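NADH dehydrogenase, putative (Plasmodium falciparum, PDB 5JWC) probably oxidises NADH with its bound FAD and passes the electrons to ubiquinone, as a type II NADH dehydrogenase of the malaria parasite. Local coordinates at residues S36-F41 / N426-A431; I134-K139 / G341-I346. All blocks are in the same frame, centred on the assembly; numbering follows the deposited sequence.

Contact 1: residues S36-F41 / N426-A431. With FAD (flavin-adenine dinucleotide), chain C.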
ATOM      1  N   SER A  36       4.272  15.992  13.130  1.00 25.91           N
ATOM      2  CA  SER A  36       3.903  16.253  11.744  1.00 26.82           C
ATOM      3  C   SER A  36       2.392  16.051  11.541  1.00 29.59           C
ATOM      4  O   SER A  36       1.953  15.542  10.511  1.00 26.73           O
ATOM      5  CB  SER A  36       4.694  15.339  10.794  1.00 28.65           C
ATOM      6  OG  SER A  36       4.642  13.969  11.208  1.00 29.90           O
ATOM      7  N   GLY A  37       1.599  16.446  12.533  1.00 27.43           N
ATOM      8  CA  GLY A  37       0.173  16.202  12.483  1.00 27.73           C
ATOM      9  C   GLY A  37      -0.603  17.470  12.205  1.00 26.56           C
ATOM     10  O   GLY A  37      -0.068  18.405  11.630  1.00 23.05           O
ATOM     11  N   TRP A  38      -1.860  17.514  12.641  1.00 25.07           N
ATOM     12  CA  TRP A  38      -2.700  18.669  12.327  1.00 25.79           C
ATOM     13  C   TRP A  38      -2.092  19.971  12.847  1.00 26.35           C
ATOM     14  O   TRP A  38      -2.090  20.978  12.149  1.00 26.95           O
ATOM     15  CB  TRP A  38      -4.123  18.473  12.866  1.00 22.71           C
ATOM     16  CG  TRP A  38      -4.970  17.627  11.919  1.00 21.26           C
ATOM     17  CD1 TRP A  38      -5.206  16.297  12.011  1.00 26.87           C
ATOM     18  CD2 TRP A  38      -5.631  18.077  10.732  1.00 23.05           C
ATOM     19  NE1 TRP A  38      -5.990  15.879  10.964  1.00 24.14           N
ATOM     20  CE2 TRP A  38      -6.270  16.951  10.164  1.00 24.47           C
ATOM     21  CE3 TRP A  38      -5.768  19.319  10.098  1.00 23.11           C
ATOM     22  CZ2 TRP A  38      -7.038  17.033   9.000  1.00 22.81           C
ATOM     23  CZ3 TRP A  38      -6.525  19.398   8.933  1.00 23.93           C
ATOM     24  CH2 TRP A  38      -7.139  18.260   8.396  1.00 23.86           C
ATOM     25  N   GLY A  39      -1.553  19.948  14.051  1.00 24.51           N
ATOM     26  CA  GLY A  39      -0.905  21.135  14.570  1.00 26.99           C
ATOM     27  C   GLY A  39       0.425  21.424  13.891  1.00 27.68           C
ATOM     28  O   GLY A  39       0.632  22.504  13.324  1.00 25.34           O
ATOM     29  N   GLY A  40       1.331  20.450  13.961  1.00 27.84           N
ATOM     30  CA  GLY A  40       2.690  20.635  13.480  1.00 26.85           C
ATOM     31  C   GLY A  40       2.751  20.979  12.008  1.00 27.68           C
ATOM     32  O   GLY A  40       3.412  21.944  11.626  1.00 27.00           O
ATOM     33  N   PHE A  41       2.057  20.197  11.184  1.00 27.06           N
ATOM     34  CA  PHE A  41       2.055  20.402   9.736  1.00 24.46           C
ATOM     35  C   PHE A  41       1.407  21.727   9.347  1.00 28.53           C
ATOM     36  O   PHE A  41       1.932  22.453   8.489  1.00 27.82           O
ATOM     37  CB  PHE A  41       1.344  19.222   9.025  1.00 26.58           C
ATOM     38  CG  PHE A  41       1.405  19.271   7.507  1.00 27.37           C
ATOM     39  CD1 PHE A  41       2.608  19.367   6.845  1.00 29.58           C
ATOM     40  CD2 PHE A  41       0.245  19.222   6.755  1.00 29.47           C
ATOM     41  CE1 PHE A  41       2.657  19.407   5.438  1.00 28.75           C
ATOM     42  CE2 PHE A  41       0.281  19.253   5.349  1.00 30.13           C
ATOM     43  CZ  PHE A  41       1.498  19.343   4.697  1.00 27.40           C
ATOM     44  N   ASN A 426      -9.542  22.401  15.717  1.00 25.15           N
ATOM     45  CA  ASN A 426      -8.875  23.284  16.664  1.00 25.65           C
ATOM     46  C   ASN A 426      -7.353  23.264  16.502  1.00 26.61           C
ATOM     47  O   ASN A 426      -6.732  24.315  16.586  1.00 25.98           O
ATOM     48  CB  ASN A 426      -9.288  22.954  18.110  1.00 25.57           C
ATOM     49  CG  ASN A 426     -10.722  23.408  18.398  1.00 29.02           C
ATOM     50  OD1 ASN A 426     -11.201  24.353  17.781  1.00 26.09           O
ATOM     51  ND2 ASN A 426     -11.405  22.728  19.304  1.00 26.45           N
ATOM     52  N   ALA A 427      -6.757  22.095  16.259  1.00 24.20           N
ATOM     53  CA  ALA A 427      -5.310  22.048  16.036  1.00 26.09           C
ATOM     54  C   ALA A 427      -4.919  22.923  14.844  1.00 24.84           C
ATOM     55  O   ALA A 427      -3.916  23.635  14.881  1.00 25.31           O
ATOM     56  CB  ALA A 427      -4.825  20.594  15.834  1.00 25.10           C
ATOM     57  N   LYS A 428      -5.721  22.882  13.789  1.00 25.92           N
ATOM     58  CA  LYS A 428      -5.435  23.697  12.614  1.00 28.20           C
ATOM     59  C   LYS A 428      -5.577  25.190  12.909  1.00 27.81           C
ATOM     60  O   LYS A 428      -4.728  26.001  12.510  1.00 27.53           O
ATOM     61  CB  LYS A 428      -6.351  23.304  11.457  1.00 25.47           C
ATOM     62  CG  LYS A 428      -6.002  24.054  10.185  1.00 32.61           C
ATOM     63  CD  LYS A 428      -6.934  23.684   9.049  1.00 32.23           C
ATOM     64  CE  LYS A 428      -6.468  24.282   7.720  1.00 39.46           C
ATOM     65  NZ  LYS A 428      -7.436  23.965   6.619  1.00 38.89           N
ATOM     66  N   GLN A 429      -6.640  25.567  13.606  1.00 27.12           N
ATOM     67  CA  GLN A 429      -6.815  26.989  13.926  1.00 27.53           C
ATOM     68  C   GLN A 429      -5.715  27.502  14.868  1.00 28.86           C
ATOM     69  O   GLN A 429      -5.277  28.649  14.738  1.00 28.05           O
ATOM     70  CB  GLN A 429      -8.199  27.248  14.541  1.00 27.55           C
ATOM     71  CG  GLN A 429      -9.358  27.009  13.591  1.00 30.20           C
ATOM     72  CD  GLN A 429     -10.713  27.221  14.245  1.00 33.61           C
ATOM     73  OE1 GLN A 429     -10.871  28.074  15.113  1.00 28.11           O
ATOM     74  NE2 GLN A 429     -11.701  26.443  13.818  1.00 32.56           N
ATOM     75  N   GLU A 430      -5.287  26.672  15.817  1.00 25.81           N
ATOM     76  CA  GLU A 430      -4.216  27.053  16.746  1.00 26.94           C
ATOM     77  C   GLU A 430      -2.902  27.235  15.995  1.00 32.34           C
ATOM     78  O   GLU A 430      -2.091  28.131  16.312  1.00 31.14           O
ATOM     79  CB  GLU A 430      -4.029  26.008  17.852  1.00 29.97           C
ATOM     80  CG  GLU A 430      -5.132  25.969  18.908  1.00 29.12           C
ATOM     81  CD  GLU A 430      -5.153  24.655  19.691  1.00 33.94           C
ATOM     82  OE1 GLU A 430      -4.117  23.951  19.715  1.00 34.51           O
ATOM     83  OE2 GLU A 430      -6.209  24.315  20.284  1.00 32.55           O
ATOM     84  N   ALA A 431      -2.669  26.345  15.033  1.00 27.88           N
ATOM     85  CA  ALA A 431      -1.470  26.410  14.215  1.00 29.40           C
ATOM     86  C   ALA A 431      -1.441  27.688  13.396  1.00 25.99           C
ATOM     87  O   ALA A 431      -0.382  28.297  13.251  1.00 28.33           O
ATOM     88  CB  ALA A 431      -1.360  25.171  13.284  1.00 24.18           C
TER
HETATM   89  PA  FAD C 601      -1.678  14.536  15.520  1.00 27.38           P
HETATM   90  O1A FAD C 601      -2.019  13.128  15.915  1.00 26.51           O
HETATM   91  O2A FAD C 601      -2.408  15.023  14.319  1.00 23.19           O
HETATM   92  O5B FAD C 601      -0.090  14.686  15.302  1.00 29.22           O
HETATM   93  C5B FAD C 601       0.836  14.329  16.302  1.00 24.53           C
HETATM   94  C4B FAD C 601       2.185  14.208  15.612  1.00 29.97           C
HETATM   95  O4B FAD C 601       3.202  14.112  16.589  1.00 30.34           O
HETATM   96  C3B FAD C 601       2.263  12.943  14.752  1.00 29.18           C
HETATM   97  O3B FAD C 601       2.948  13.256  13.558  1.00 27.79           O
HETATM   98  C2B FAD C 601       3.146  12.022  15.565  1.00 30.83           C
HETATM   99  O2B FAD C 601       3.871  11.152  14.726  1.00 30.48           O
HETATM  100  C1B FAD C 601       4.055  13.050  16.226  1.00 29.62           C
HETATM  101  N9A FAD C 601       4.734  12.596  17.443  1.00 33.78           N
HETATM  102  C8A FAD C 601       4.258  11.747  18.414  1.00 32.48           C
HETATM  103  N7A FAD C 601       5.221  11.629  19.362  1.00 33.99           N
HETATM  104  C5A FAD C 601       6.285  12.384  19.011  1.00 33.91           C
HETATM  105  C6A FAD C 601       7.509  12.609  19.623  1.00 35.28           C
HETATM  106  N6A FAD C 601       7.768  12.084  20.820  1.00 34.88           N
HETATM  107  N1A FAD C 601       8.409  13.457  19.020  1.00 37.96           N
HETATM  108  C2A FAD C 601       8.094  14.069  17.820  1.00 34.19           C
HETATM  109  N3A FAD C 601       6.873  13.837  17.215  1.00 31.22           N
HETATM  110  C4A FAD C 601       5.991  12.999  17.804  1.00 31.86           C
HETATM  111  N1  FAD C 601     -10.962  15.948  14.246  1.00 27.37           N
HETATM  112  C2  FAD C 601     -11.875  16.783  13.662  1.00 28.77           C
HETATM  113  O2  FAD C 601     -11.866  17.975  13.944  1.00 28.75           O
HETATM  114  N3  FAD C 601     -12.795  16.301  12.745  1.00 32.29           N
HETATM  115  C4  FAD C 601     -12.817  14.979  12.388  1.00 33.72           C
HETATM  116  O4  FAD C 601     -13.645  14.582  11.557  1.00 34.14           O
HETATM  117  C4X FAD C 601     -11.887  14.122  12.965  1.00 29.83           C
HETATM  118  N5  FAD C 601     -11.868  12.784  12.640  1.00 30.94           N
HETATM  119  C5X FAD C 601     -10.926  11.948  13.230  1.00 29.31           C
HETATM  120  C6  FAD C 601     -10.889  10.609  12.889  1.00 28.85           C
HETATM  121  C7  FAD C 601      -9.961   9.748  13.464  1.00 30.57           C
HETATM  122  C7M FAD C 601      -9.968   8.290  13.068  1.00 31.37           C
HETATM  123  C8  FAD C 601      -9.043  10.239  14.383  1.00 28.88           C
HETATM  124  C8M FAD C 601      -8.034   9.329  15.018  1.00 33.50           C
HETATM  125  C9  FAD C 601      -9.075  11.592  14.727  1.00 27.00           C
HETATM  126  C9A FAD C 601     -10.008  12.448  14.148  1.00 27.63           C
HETATM  127  N10 FAD C 601     -10.042  13.793  14.477  1.00 26.42           N
HETATM  128  C10 FAD C 601     -10.963  14.618  13.889  1.00 28.83           C
HETATM  129  C1' FAD C 601      -9.109  14.365  15.504  1.00 27.03           C
HETATM  130  C2' FAD C 601      -7.788  14.868  14.982  1.00 25.53           C
HETATM  131  O2' FAD C 601      -7.146  13.829  14.296  1.00 26.38           O
HETATM  132  C3' FAD C 601      -6.935  15.223  16.187  1.00 28.74           C
HETATM  133  O3' FAD C 601      -7.612  16.121  17.036  1.00 27.64           O
HETATM  134  C4' FAD C 601      -5.660  15.845  15.643  1.00 29.08           C
HETATM  135  O4' FAD C 601      -4.912  14.788  15.099  1.00 28.11           O
HETATM  136  C5' FAD C 601      -4.852  16.571  16.707  1.00 26.63           C
HETATM  137  O5' FAD C 601      -3.744  17.163  16.060  1.00 28.60           O
HETATM  138  P   FAD C 601      -2.287  17.080  16.741  1.00 26.52           P
HETATM  139  O1P FAD C 601      -1.308  17.872  15.905  1.00 27.29           O
HETATM  140  O2P FAD C 601      -2.445  17.557  18.158  1.00 29.70           O
HETATM  141  O3P FAD C 601      -1.942  15.497  16.789  1.00 28.47           O
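Gly-39 and Ala-427 bring the two helices together, with their CA atoms 4.7 Å apart. The tight part lies along the backbone of Gly-39. The methyl of Ala-431 sits against the carbonyl of this glycine, with CB 3.3 Å from Gly-39 O. One helical turn earlier, Ala-427 points its methyl at the start of helix 38-46. There Ala-427 CB meets Trp-38 CB at 3.7 Å. With alanine on one helix and glycine on the other, the backbones can come this close. Gly-37 is the N-cap of helix 38-46, and Phe-41 N bonds back to Gly-37 O.

This is the dinucleotide-binding turn of a Rossmann-type fold, and Gly-37 and Gly-40 fit its GxGxxG pattern. Backbone amides at the helix start hold the FAD pyrophosphate. Trp-38 N donates to FAD O2A at 3.1 Å. Gly-39 N donates to FAD O1P at 2.8 Å, and both bonds are fairly straight at 163°. The positive end of the helix dipole would be expected to steady the phosphate charge. Ahead of the helix, Ser-36 N bonds to the ribose hydroxyl O3B over 3.1 Å.

The Trp-38 ring forms the looser side. With CG beside the backbone N and anti to the carbonyl carbon (chi1 -82°), the ring runs along the ribityl chain. FAD O4' meets its edge near the ring plane, 3.4 Å from Trp-38 CD1. The indole NE1 is hydrogen-bonded to Thr-66 OG1. Across the helices, Trp-38 CE3 and Lys-428 CB approach to only 4.3 Å, at an oblique angle to the ring. The fully extended Lys-428 chain is partly exposed, and it borders a bound Triton X-100 fragment together with Trp-38.

Contact 2: residues I134-K139 / G341-I346. With FAD (flavin-adenine dinucleotide), chain C.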
ATOM      1  N   ILE A 134       5.425  22.446  20.668  1.00 28.33           N
ATOM      2  CA  ILE A 134       5.102  21.052  20.955  1.00 29.18           C
ATOM      3  C   ILE A 134       3.712  20.684  20.403  1.00 31.52           C
ATOM      4  O   ILE A 134       2.685  21.218  20.828  1.00 27.76           O
ATOM      5  CB  ILE A 134       5.166  20.754  22.452  1.00 26.93           C
ATOM      6  CG1 ILE A 134       6.519  21.206  23.034  1.00 31.23           C
ATOM      7  CG2 ILE A 134       4.873  19.259  22.735  1.00 26.67           C
ATOM      8  CD1 ILE A 134       6.675  20.904  24.528  1.00 29.82           C
ATOM      9  N   ALA A 135       3.706  19.778  19.435  1.00 29.46           N
ATOM     10  CA  ALA A 135       2.471  19.347  18.792  1.00 28.92           C
ATOM     11  C   ALA A 135       2.489  17.835  18.582  1.00 28.40           C
ATOM     12  O   ALA A 135       2.260  17.357  17.466  1.00 30.02           O
ATOM     13  CB  ALA A 135       2.287  20.064  17.463  1.00 23.93           C
ATOM     14  N   VAL A 136       2.760  17.091  19.648  1.00 29.28           N
ATOM     15  CA  VAL A 136       2.979  15.637  19.548  1.00 29.85           C
ATOM     16  C   VAL A 136       1.709  14.816  19.666  1.00 28.38           C
ATOM     17  O   VAL A 136       1.748  13.585  19.640  1.00 29.66           O
ATOM     18  CB  VAL A 136       3.973  15.150  20.610  1.00 32.47           C
ATOM     19  CG1 VAL A 136       5.318  15.836  20.392  1.00 29.62           C
ATOM     20  CG2 VAL A 136       3.418  15.422  22.048  1.00 29.91           C
ATOM     21  N   GLY A 137       0.575  15.496  19.793  1.00 29.35           N
ATOM     22  CA  GLY A 137      -0.694  14.802  19.842  1.00 30.66           C
ATOM     23  C   GLY A 137      -0.857  13.915  21.064  1.00 31.44           C
ATOM     24  O   GLY A 137      -0.389  14.240  22.151  1.00 30.34           O
ATOM     25  N   ALA A 138      -1.570  12.810  20.876  1.00 29.92           N
ATOM     26  CA  ALA A 138      -1.856  11.864  21.935  1.00 30.84           C
ATOM     27  C   ALA A 138      -1.723  10.429  21.402  1.00 39.64           C
ATOM     28  O   ALA A 138      -1.435  10.226  20.216  1.00 35.76           O
ATOM     29  CB  ALA A 138      -3.248  12.117  22.495  1.00 33.69           C
ATOM     30  N   LYS A 139      -1.889   9.435  22.270  1.00 38.43           N
ATOM     31  CA  LYS A 139      -1.832   8.046  21.821  1.00 39.21           C
ATOM     32  C   LYS A 139      -3.074   7.283  22.241  1.00 43.61           C
ATOM     33  O   LYS A 139      -3.961   7.826  22.918  1.00 41.58           O
ATOM     34  CB  LYS A 139      -0.550   7.356  22.316  1.00 42.15           C
ATOM     35  CG  LYS A 139      -0.382   7.147  23.816  1.00 46.12           C
ATOM     36  CD  LYS A 139       1.020   6.539  24.058  1.00 57.57           C
ATOM     37  CE  LYS A 139       1.346   6.317  25.529  1.00 50.37           C
ATOM     38  NZ  LYS A 139       0.216   5.629  26.209  1.00 58.78           N
ATOM     39  N   GLY A 341      -2.784  21.749  19.827  1.00 29.36           N
ATOM     40  CA  GLY A 341      -3.385  20.458  19.505  1.00 29.33           C
ATOM     41  C   GLY A 341      -3.760  19.616  20.710  1.00 28.31           C
ATOM     42  O   GLY A 341      -3.992  20.143  21.802  1.00 28.99           O
ATOM     43  N   ASP A 342      -3.809  18.299  20.513  1.00 28.14           N
ATOM     44  CA  ASP A 342      -4.327  17.359  21.524  1.00 31.95           C
ATOM     45  C   ASP A 342      -3.441  17.170  22.756  1.00 33.88           C
ATOM     46  O   ASP A 342      -3.876  16.586  23.751  1.00 32.72           O
ATOM     47  CB  ASP A 342      -4.515  15.978  20.909  1.00 28.43           C
ATOM     48  CG  ASP A 342      -5.711  15.890  19.979  1.00 32.52           C
ATOM     49  OD1 ASP A 342      -6.401  16.906  19.745  1.00 30.43           O
ATOM     50  OD2 ASP A 342      -5.935  14.776  19.454  1.00 34.02           O
ATOM     51  N   CYS A 343      -2.185  17.604  22.690  1.00 32.43           N
ATOM     52  CA  CYS A 343      -1.287  17.362  23.828  1.00 36.93           C
ATOM     53  C   CYS A 343      -1.444  18.414  24.933  1.00 38.16           C
ATOM     54  O   CYS A 343      -0.784  18.317  25.967  1.00 37.97           O
ATOM     55  CB  CYS A 343       0.186  17.326  23.382  1.00 31.26           C
ATOM     56  SG  CYS A 343       0.878  18.943  22.899  1.00 35.31           S
ATOM     57  N   LYS A 344      -2.305  19.408  24.722  1.00 32.77           N
ATOM     58  CA  LYS A 344      -2.395  20.540  25.642  1.00 35.63           C
ATOM     59  C   LYS A 344      -3.829  20.860  26.077  1.00 36.58           C
ATOM     60  O   LYS A 344      -4.798  20.472  25.410  1.00 30.22           O
ATOM     61  CB  LYS A 344      -1.756  21.789  25.017  1.00 27.36           C
ATOM     62  CG  LYS A 344      -2.510  22.347  23.812  1.00 31.77           C
ATOM     63  CD  LYS A 344      -3.491  23.454  24.179  1.00 32.64           C
ATOM     64  CE  LYS A 344      -4.262  23.957  22.957  1.00 30.39           C
ATOM     65  NZ  LYS A 344      -5.108  22.892  22.308  1.00 31.25           N
ATOM     66  N   LYS A 345      -3.931  21.598  27.181  1.00 32.63           N
ATOM     67  CA  LYS A 345      -5.161  22.277  27.589  1.00 36.21           C
ATOM     68  C   LYS A 345      -4.813  23.736  27.923  1.00 34.74           C
ATOM     69  O   LYS A 345      -3.729  24.011  28.442  1.00 32.74           O
ATOM     70  CB  LYS A 345      -5.790  21.597  28.811  1.00 38.31           C
ATOM     71  CG  LYS A 345      -6.549  20.282  28.529  1.00 39.60           C
ATOM     72  CD  LYS A 345      -7.563  20.394  27.384  1.00 42.24           C
ATOM     73  CE  LYS A 345      -8.098  19.002  26.948  1.00 51.55           C
ATOM     74  NZ  LYS A 345      -8.992  19.069  25.716  1.00 45.32           N
ATOM     75  N   ILE A 346      -5.704  24.667  27.598  1.00 28.50           N
ATOM     76  CA  ILE A 346      -5.476  26.080  27.879  1.00 28.46           C
ATOM     77  C   ILE A 346      -5.971  26.453  29.289  1.00 38.49           C
ATOM     78  O   ILE A 346      -7.097  26.125  29.664  1.00 33.74           O
ATOM     79  CB  ILE A 346      -6.184  26.980  26.837  1.00 34.07           C
ATOM     80  CG1 ILE A 346      -5.674  26.668  25.419  1.00 27.87           C
ATOM     81  CG2 ILE A 346      -5.990  28.471  27.177  1.00 30.37           C
ATOM     82  CD1 ILE A 346      -6.254  27.570  24.359  1.00 28.10           C
TER
HETATM   83  PA  FAD C 601      -1.678  14.536  15.520  1.00 27.38           P
HETATM   84  O1A FAD C 601      -2.019  13.128  15.915  1.00 26.51           O
HETATM   85  O2A FAD C 601      -2.408  15.023  14.319  1.00 23.19           O
HETATM   86  O5B FAD C 601      -0.090  14.686  15.302  1.00 29.22           O
HETATM   87  C5B FAD C 601       0.836  14.329  16.302  1.00 24.53           C
HETATM   88  C4B FAD C 601       2.185  14.208  15.612  1.00 29.97           C
HETATM   89  O4B FAD C 601       3.202  14.112  16.589  1.00 30.34           O
HETATM   90  C3B FAD C 601       2.263  12.943  14.752  1.00 29.18           C
HETATM   91  O3B FAD C 601       2.948  13.256  13.558  1.00 27.79           O
HETATM   92  C2B FAD C 601       3.146  12.022  15.565  1.00 30.83           C
HETATM   93  O2B FAD C 601       3.871  11.152  14.726  1.00 30.48           O
HETATM   94  C1B FAD C 601       4.055  13.050  16.226  1.00 29.62           C
HETATM   95  N9A FAD C 601       4.734  12.596  17.443  1.00 33.78           N
HETATM   96  C8A FAD C 601       4.258  11.747  18.414  1.00 32.48           C
HETATM   97  N7A FAD C 601       5.221  11.629  19.362  1.00 33.99           N
HETATM   98  C5A FAD C 601       6.285  12.384  19.011  1.00 33.91           C
HETATM   99  C6A FAD C 601       7.509  12.609  19.623  1.00 35.28           C
HETATM  100  N6A FAD C 601       7.768  12.084  20.820  1.00 34.88           N
HETATM  101  N1A FAD C 601       8.409  13.457  19.020  1.00 37.96           N
HETATM  102  C2A FAD C 601       8.094  14.069  17.820  1.00 34.19           C
HETATM  103  N3A FAD C 601       6.873  13.837  17.215  1.00 31.22           N
HETATM  104  C4A FAD C 601       5.991  12.999  17.804  1.00 31.86           C
HETATM  105  N1  FAD C 601     -10.962  15.948  14.246  1.00 27.37           N
HETATM  106  C2  FAD C 601     -11.875  16.783  13.662  1.00 28.77           C
HETATM  107  O2  FAD C 601     -11.866  17.975  13.944  1.00 28.75           O
HETATM  108  N3  FAD C 601     -12.795  16.301  12.745  1.00 32.29           N
HETATM  109  C4  FAD C 601     -12.817  14.979  12.388  1.00 33.72           C
HETATM  110  O4  FAD C 601     -13.645  14.582  11.557  1.00 34.14           O
HETATM  111  C4X FAD C 601     -11.887  14.122  12.965  1.00 29.83           C
HETATM  112  N5  FAD C 601     -11.868  12.784  12.640  1.00 30.94           N
HETATM  113  C5X FAD C 601     -10.926  11.948  13.230  1.00 29.31           C
HETATM  114  C6  FAD C 601     -10.889  10.609  12.889  1.00 28.85           C
HETATM  115  C7  FAD C 601      -9.961   9.748  13.464  1.00 30.57           C
HETATM  116  C7M FAD C 601      -9.968   8.290  13.068  1.00 31.37           C
HETATM  117  C8  FAD C 601      -9.043  10.239  14.383  1.00 28.88           C
HETATM  118  C8M FAD C 601      -8.034   9.329  15.018  1.00 33.50           C
HETATM  119  C9  FAD C 601      -9.075  11.592  14.727  1.00 27.00           C
HETATM  120  C9A FAD C 601     -10.008  12.448  14.148  1.00 27.63           C
HETATM  121  N10 FAD C 601     -10.042  13.793  14.477  1.00 26.42           N
HETATM  122  C10 FAD C 601     -10.963  14.618  13.889  1.00 28.83           C
HETATM  123  C1' FAD C 601      -9.109  14.365  15.504  1.00 27.03           C
HETATM  124  C2' FAD C 601      -7.788  14.868  14.982  1.00 25.53           C
HETATM  125  O2' FAD C 601      -7.146  13.829  14.296  1.00 26.38           O
HETATM  126  C3' FAD C 601      -6.935  15.223  16.187  1.00 28.74           C
HETATM  127  O3' FAD C 601      -7.612  16.121  17.036  1.00 27.64           O
HETATM  128  C4' FAD C 601      -5.660  15.845  15.643  1.00 29.08           C
HETATM  129  O4' FAD C 601      -4.912  14.788  15.099  1.00 28.11           O
HETATM  130  C5' FAD C 601      -4.852  16.571  16.707  1.00 26.63           C
HETATM  131  O5' FAD C 601      -3.744  17.163  16.060  1.00 28.60           O
HETATM  132  P   FAD C 601      -2.287  17.080  16.741  1.00 26.52           P
HETATM  133  O1P FAD C 601      -1.308  17.872  15.905  1.00 27.29           O
HETATM  134  O2P FAD C 601      -2.445  17.557  18.158  1.00 29.70           O
HETATM  135  O3P FAD C 601      -1.942  15.497  16.789  1.00 28.47           O
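Gly-137 and Asp-342 bring two bends of the backbone within 4.8 Å, CA to CA, and the positive phi of Gly-137 (65°) sets its CA close to FAD O3P, where a side chain would collide with that oxygen. Cys-343 points its side chain toward 134-139 and makes the main packing contact there. Its CB lies 3.4 Å from Gly-137 O and also touches Val-136 CG2. Its SG is set between the backbone N and the carbonyl carbon (chi1 71°), which turns it to Ile-134. There SG meets CG2 of Ile-134 at 4.0 Å and lies near the carbonyl O. Asp-342 CB packs on Gly-137 CA at 4.1 Å.

Both bends also meet FAD. Asp-342 N donates to the phosphate oxygen O2P at 2.8 Å, while Asp-342 OD1 accepts a hydrogen bond from the ribityl hydroxyl O3' at 3.1 Å. One residue thus grips the cofactor from backbone and side chain. Val-136 places CG1 on the adenine, 3.8 Å from FAD C5A. The Lys-344 chain curls back within its own segment, so that NZ reaches Gly-341 O at 3.0 Å.

Ile-134 ends strand 131-134, which lies between strands 30-34 and 337-339 of the mixed sheet. Ile-134 and Val-136 pack on helix 303-309. Lys-139 pairs with Ala-300 in the small antiparallel sheet, and strand 344-346 runs parallel to strand 321-323.

Overall arrangement
Contacts 1 and 2 have centres about 10 Å apart and share one FAD. In the chain, contact 2 is nested inside the loop closed by contact 1. The cofactor's pyrophosphate lies between them, with amides from 36-41 and 341-346 binding its oxygens. Glu-430 joins the two directly: its OE2 forms a salt bridge with Lys-344 NZ at 2.7 Å, and its OE1 probably hydrogen-bonds to Gly-341 N at 2.6 Å. Packing adds to this, with Ala-427 CB 3.9 Å from Gly-341 CA and Gly-40 N 3.7 Å from Ala-135 CB. Helix 424-440 thus ties the Rossmann turn to the loop carrying Asp-342.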